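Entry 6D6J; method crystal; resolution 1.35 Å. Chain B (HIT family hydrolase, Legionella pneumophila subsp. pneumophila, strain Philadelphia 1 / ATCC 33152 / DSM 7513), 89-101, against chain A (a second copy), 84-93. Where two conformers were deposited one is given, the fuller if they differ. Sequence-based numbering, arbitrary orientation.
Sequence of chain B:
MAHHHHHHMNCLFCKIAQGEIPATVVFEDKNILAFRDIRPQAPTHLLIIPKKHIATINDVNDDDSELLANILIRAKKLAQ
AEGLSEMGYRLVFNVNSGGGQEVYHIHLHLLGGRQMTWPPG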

# COMPACT_ATOMS: atom_id res chain seq x y z
N TYR B 89 -5.52 -2.38 -10.81
CA TYR B 89 -4.28 -2.96 -10.30
C TYR B 89 -4.32 -2.93 -8.78
O TYR B 89 -5.22 -2.33 -8.18
CB TYR B 89 -3.05 -2.23 -10.85
CG TYR B 89 -3.00 -0.77 -10.48
CD1 TYR B 89 -3.59 0.20 -11.29
CD2 TYR B 89 -2.41 -0.36 -9.30
CE1 TYR B 89 -3.56 1.56 -10.94
CE2 TYR B 89 -2.36 0.97 -8.95
CZ TYR B 89 -2.92 1.92 -9.77
OH TYR B 89 -2.85 3.24 -9.38
N ARG B 90 -3.34 -3.58 -8.17
CA ARG B 90 -3.24 -3.66 -6.72
C ARG B 90 -1.87 -3.16 -6.26
O ARG B 90 -0.85 -3.41 -6.92
CB ARG B 90 -3.46 -5.10 -6.26
CG ARG B 90 -3.32 -5.31 -4.74
CD ARG B 90 -3.93 -6.64 -4.32
NE ARG B 90 -5.38 -6.60 -4.50
CZ ARG B 90 -6.17 -7.67 -4.65
NH1 ARG B 90 -5.66 -8.90 -4.66
NH2 ARG B 90 -7.47 -7.48 -4.82
N LEU B 91 -1.87 -2.46 -5.13
CA LEU B 91 -0.65 -1.97 -4.48
C LEU B 91 -0.52 -2.65 -3.12
O LEU B 91 -1.50 -2.70 -2.36
CB LEU B 91 -0.74 -0.46 -4.29
CG LEU B 91 -0.82 0.38 -5.57
CD1 LEU B 91 -1.10 1.83 -5.25
CD2 LEU B 91 0.44 0.25 -6.39
N VAL B 92 0.66 -3.18 -2.81
CA VAL B 92 0.85 -3.94 -1.57
C VAL B 92 2.15 -3.53 -0.89
O VAL B 92 3.22 -3.57 -1.52
CB VAL B 92 0.89 -5.46 -1.84
CG1 VAL B 92 1.03 -6.23 -0.53
CG2 VAL B 92 -0.34 -5.91 -2.61
N PHE B 93 2.09 -3.23 0.41
CA PHE B 93 3.29 -3.23 1.27
C PHE B 93 3.22 -4.44 2.18
O PHE B 93 2.21 -4.64 2.87
CB PHE B 93 3.38 -2.00 2.20
CG PHE B 93 3.76 -0.70 1.54
CD1 PHE B 93 5.05 -0.49 1.02
CD2 PHE B 93 2.85 0.36 1.52
CE1 PHE B 93 5.39 0.74 0.48
CE2 PHE B 93 3.20 1.59 0.97
CZ PHE B 93 4.47 1.78 0.47
N ASN B 94 4.28 -5.23 2.22
CA ASN B 94 4.42 -6.32 3.18
C ASN B 94 5.31 -5.84 4.31
O ASN B 94 6.30 -5.15 4.08
CB ASN B 94 5.08 -7.51 2.51
CG ASN B 94 4.19 -8.18 1.49
OD1 ASN B 94 2.98 -7.96 1.46
ND2 ASN B 94 4.77 -9.05 0.68
N VAL B 95 4.98 -6.23 5.54
CA VAL B 95 5.76 -5.81 6.70
C VAL B 95 6.12 -7.03 7.54
O VAL B 95 5.23 -7.67 8.14
CB VAL B 95 5.05 -4.74 7.54
CG1 VAL B 95 6.01 -4.19 8.61
CG2 VAL B 95 4.54 -3.62 6.64
N ASN B 96 7.41 -7.35 7.60
CA ASN B 96 7.96 -8.44 8.39
C ASN B 96 7.53 -9.81 7.87
O ASN B 96 6.77 -9.92 6.90
CB ASN B 96 7.76 -8.22 9.90
CG ASN B 96 8.76 -7.23 10.44
OD1 ASN B 96 9.89 -7.20 9.96
ND2 ASN B 96 8.36 -6.40 11.40
N SER B 97 8.04 -10.88 8.48
CA SER B 97 7.85 -12.20 7.90
C SER B 97 6.38 -12.58 7.83
O SER B 97 5.93 -13.17 6.84
CB SER B 97 8.65 -13.25 8.68
OG SER B 97 8.59 -14.50 8.02
N GLY B 98 5.60 -12.26 8.88
CA GLY B 98 4.19 -12.60 8.87
C GLY B 98 3.41 -11.85 7.82
O GLY B 98 2.33 -12.31 7.41
N GLY B 99 3.92 -10.70 7.37
CA GLY B 99 3.33 -9.97 6.27
C GLY B 99 3.83 -10.38 4.91
O GLY B 99 3.34 -9.86 3.91
N GLY B 100 4.80 -11.30 4.84
CA GLY B 100 5.36 -11.75 3.59
C GLY B 100 6.63 -11.05 3.16
O GLY B 100 7.12 -11.31 2.05
N GLN B 101 7.17 -10.15 3.97
CA GLN B 101 8.38 -9.43 3.58
C GLN B 101 9.58 -10.36 3.65
O GLN B 101 9.79 -11.03 4.66
CB GLN B 101 8.59 -8.23 4.51
CG GLN B 101 9.81 -7.40 4.10
CD GLN B 101 9.94 -6.09 4.84
OE1 GLN B 101 9.23 -5.82 5.82
NE2 GLN B 101 10.83 -5.24 4.36
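Chain A (84-93) LSEMGYRLVF

Chain A runs antiparallel to chain B: its strand, residues 89-93, pairs with B strand 89-95, the axes 4.7 Å apart at closest approach and their directions 165° apart. Both strands are extended.

At B:Leu91 the ladder closes in both directions, B:Leu91 N to A:Phe93 O and A:Phe93 N to B:Leu91 O, each 2.9 Å. B:Val92 meets its own copy, A:Val92 (CA-CA 4.7 Å), in a non-hydrogen-bonded pair, and their compact branched side chains, both t, share a face with A:Arg90. B:Phe93 repeats the two-bond pattern with A:Leu91 (B:Phe93 N to A:Leu91 O, 2.9 Å), its CB 4.1 Å from A:Leu91 CB. B:Asn94 offers OD1 to A:Arg90 NE at 2.8 Å; the long arginine, t, t, m, reaches on to B:Gly99 O with NH2 (3.0 Å). B:Val95 bonds A:Tyr89 through its backbone and lays CB over the tyrosine ring, 3.8 Å from the centroid.

Next, B:Asn96 ND2 donates to A:Ser85 O (2.9 Å). Glycines then permit close backbone packing: B:Gly98 CA lies 3.1 Å from A:Met87 O, and B:Gly99 CA 3.4 Å from A:Tyr89 O, where a CB would clash with those oxygens. A:Gly88, at phi 114°, likewise leaves no CB to strike B:Gly98. At B:Gly100, phi 96°, a CB would jam against B:Gly99 O and clash with A:Arg90 NH2.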

# COMPACT_ATOMS: atom_id res chain seq x y z
N LEU A 84 0.69 -6.09 15.94
CA LEU A 84 1.15 -6.70 14.69
C LEU A 84 2.52 -6.24 14.23
O LEU A 84 3.00 -6.76 13.22
CB LEU A 84 0.16 -6.39 13.57
CG LEU A 84 -1.27 -6.80 13.85
CD1 LEU A 84 -2.13 -6.39 12.66
CD2 LEU A 84 -1.35 -8.32 14.11
N SER A 85 3.17 -5.30 14.91
CA SER A 85 4.38 -4.70 14.35
C SER A 85 5.42 -5.75 14.00
O SER A 85 6.02 -5.72 12.91
CB SER A 85 4.99 -3.70 15.33
OG SER A 85 4.16 -2.58 15.52
N GLU A 86 5.68 -6.68 14.93
CA GLU A 86 6.70 -7.70 14.71
C GLU A 86 6.13 -8.97 14.11
O GLU A 86 6.77 -9.58 13.25
CB GLU A 86 7.44 -7.99 16.02
CG GLU A 86 8.28 -6.82 16.48
CD GLU A 86 9.27 -6.37 15.41
OE1 GLU A 86 10.02 -7.23 14.89
OE2 GLU A 86 9.26 -5.18 15.05
N MET A 87 4.93 -9.38 14.53
CA MET A 87 4.27 -10.54 13.95
C MET A 87 4.13 -10.38 12.43
O MET A 87 4.26 -11.35 11.68
CB MET A 87 2.88 -10.68 14.60
CG MET A 87 2.08 -11.94 14.26
SD MET A 87 0.35 -11.84 14.81
CE MET A 87 0.57 -11.80 16.59
N GLY A 88 3.86 -9.17 11.98
CA GLY A 88 3.79 -8.82 10.58
C GLY A 88 2.39 -8.43 10.14
O GLY A 88 1.39 -8.79 10.77
N TYR A 89 2.32 -7.69 9.05
CA TYR A 89 1.03 -7.24 8.53
C TYR A 89 1.22 -6.83 7.08
O TYR A 89 2.34 -6.73 6.57
CB TYR A 89 0.43 -6.10 9.37
CG TYR A 89 1.30 -4.86 9.49
CD1 TYR A 89 2.33 -4.79 10.43
CD2 TYR A 89 1.07 -3.75 8.68
CE1 TYR A 89 3.10 -3.64 10.54
CE2 TYR A 89 1.84 -2.60 8.79
CZ TYR A 89 2.86 -2.55 9.72
OH TYR A 89 3.61 -1.40 9.81
N ARG A 90 0.09 -6.62 6.40
CA ARG A 90 0.08 -6.27 4.99
C ARG A 90 -0.85 -5.09 4.78
O ARG A 90 -1.94 -5.03 5.37
CB ARG A 90 -0.40 -7.49 4.16
CG ARG A 90 -0.55 -7.18 2.68
CD ARG A 90 -0.73 -8.46 1.86
NE ARG A 90 0.52 -9.21 1.89
CZ ARG A 90 0.65 -10.49 1.56
NH1 ARG A 90 -0.40 -11.22 1.13
NH2 ARG A 90 1.85 -11.05 1.64
N LEU A 91 -0.41 -4.13 3.96
CA LEU A 91 -1.19 -2.96 3.58
C LEU A 91 -1.55 -3.09 2.10
O LEU A 91 -0.66 -3.36 1.29
CB LEU A 91 -0.37 -1.68 3.80
CG LEU A 91 0.16 -1.49 5.21
CD1 LEU A 91 0.96 -0.20 5.31
CD2 LEU A 91 -0.99 -1.49 6.24
N VAL A 92 -2.83 -2.89 1.76
CA VAL A 92 -3.30 -3.08 0.39
C VAL A 92 -4.17 -1.92 -0.06
O VAL A 92 -5.14 -1.57 0.63
CB VAL A 92 -4.09 -4.39 0.23
CG1 VAL A 92 -4.52 -4.61 -1.22
CG2 VAL A 92 -3.30 -5.59 0.72
N PHE A 93 -3.87 -1.35 -1.24
CA PHE A 93 -4.84 -0.53 -1.96
C PHE A 93 -5.29 -1.31 -3.19
O PHE A 93 -4.45 -1.77 -3.99
CB PHE A 93 -4.24 0.78 -2.48
CG PHE A 93 -4.17 1.91 -1.47
CD1 PHE A 93 -5.34 2.48 -0.95
CD2 PHE A 93 -2.95 2.45 -1.09
CE1 PHE A 93 -5.27 3.54 -0.06
CE2 PHE A 93 -2.89 3.51 -0.19
CZ PHE A 93 -4.06 4.05 0.30
O HOH W 1 9.83 -4.12 12.64
O HOH W 2 7.11 -11.67 11.32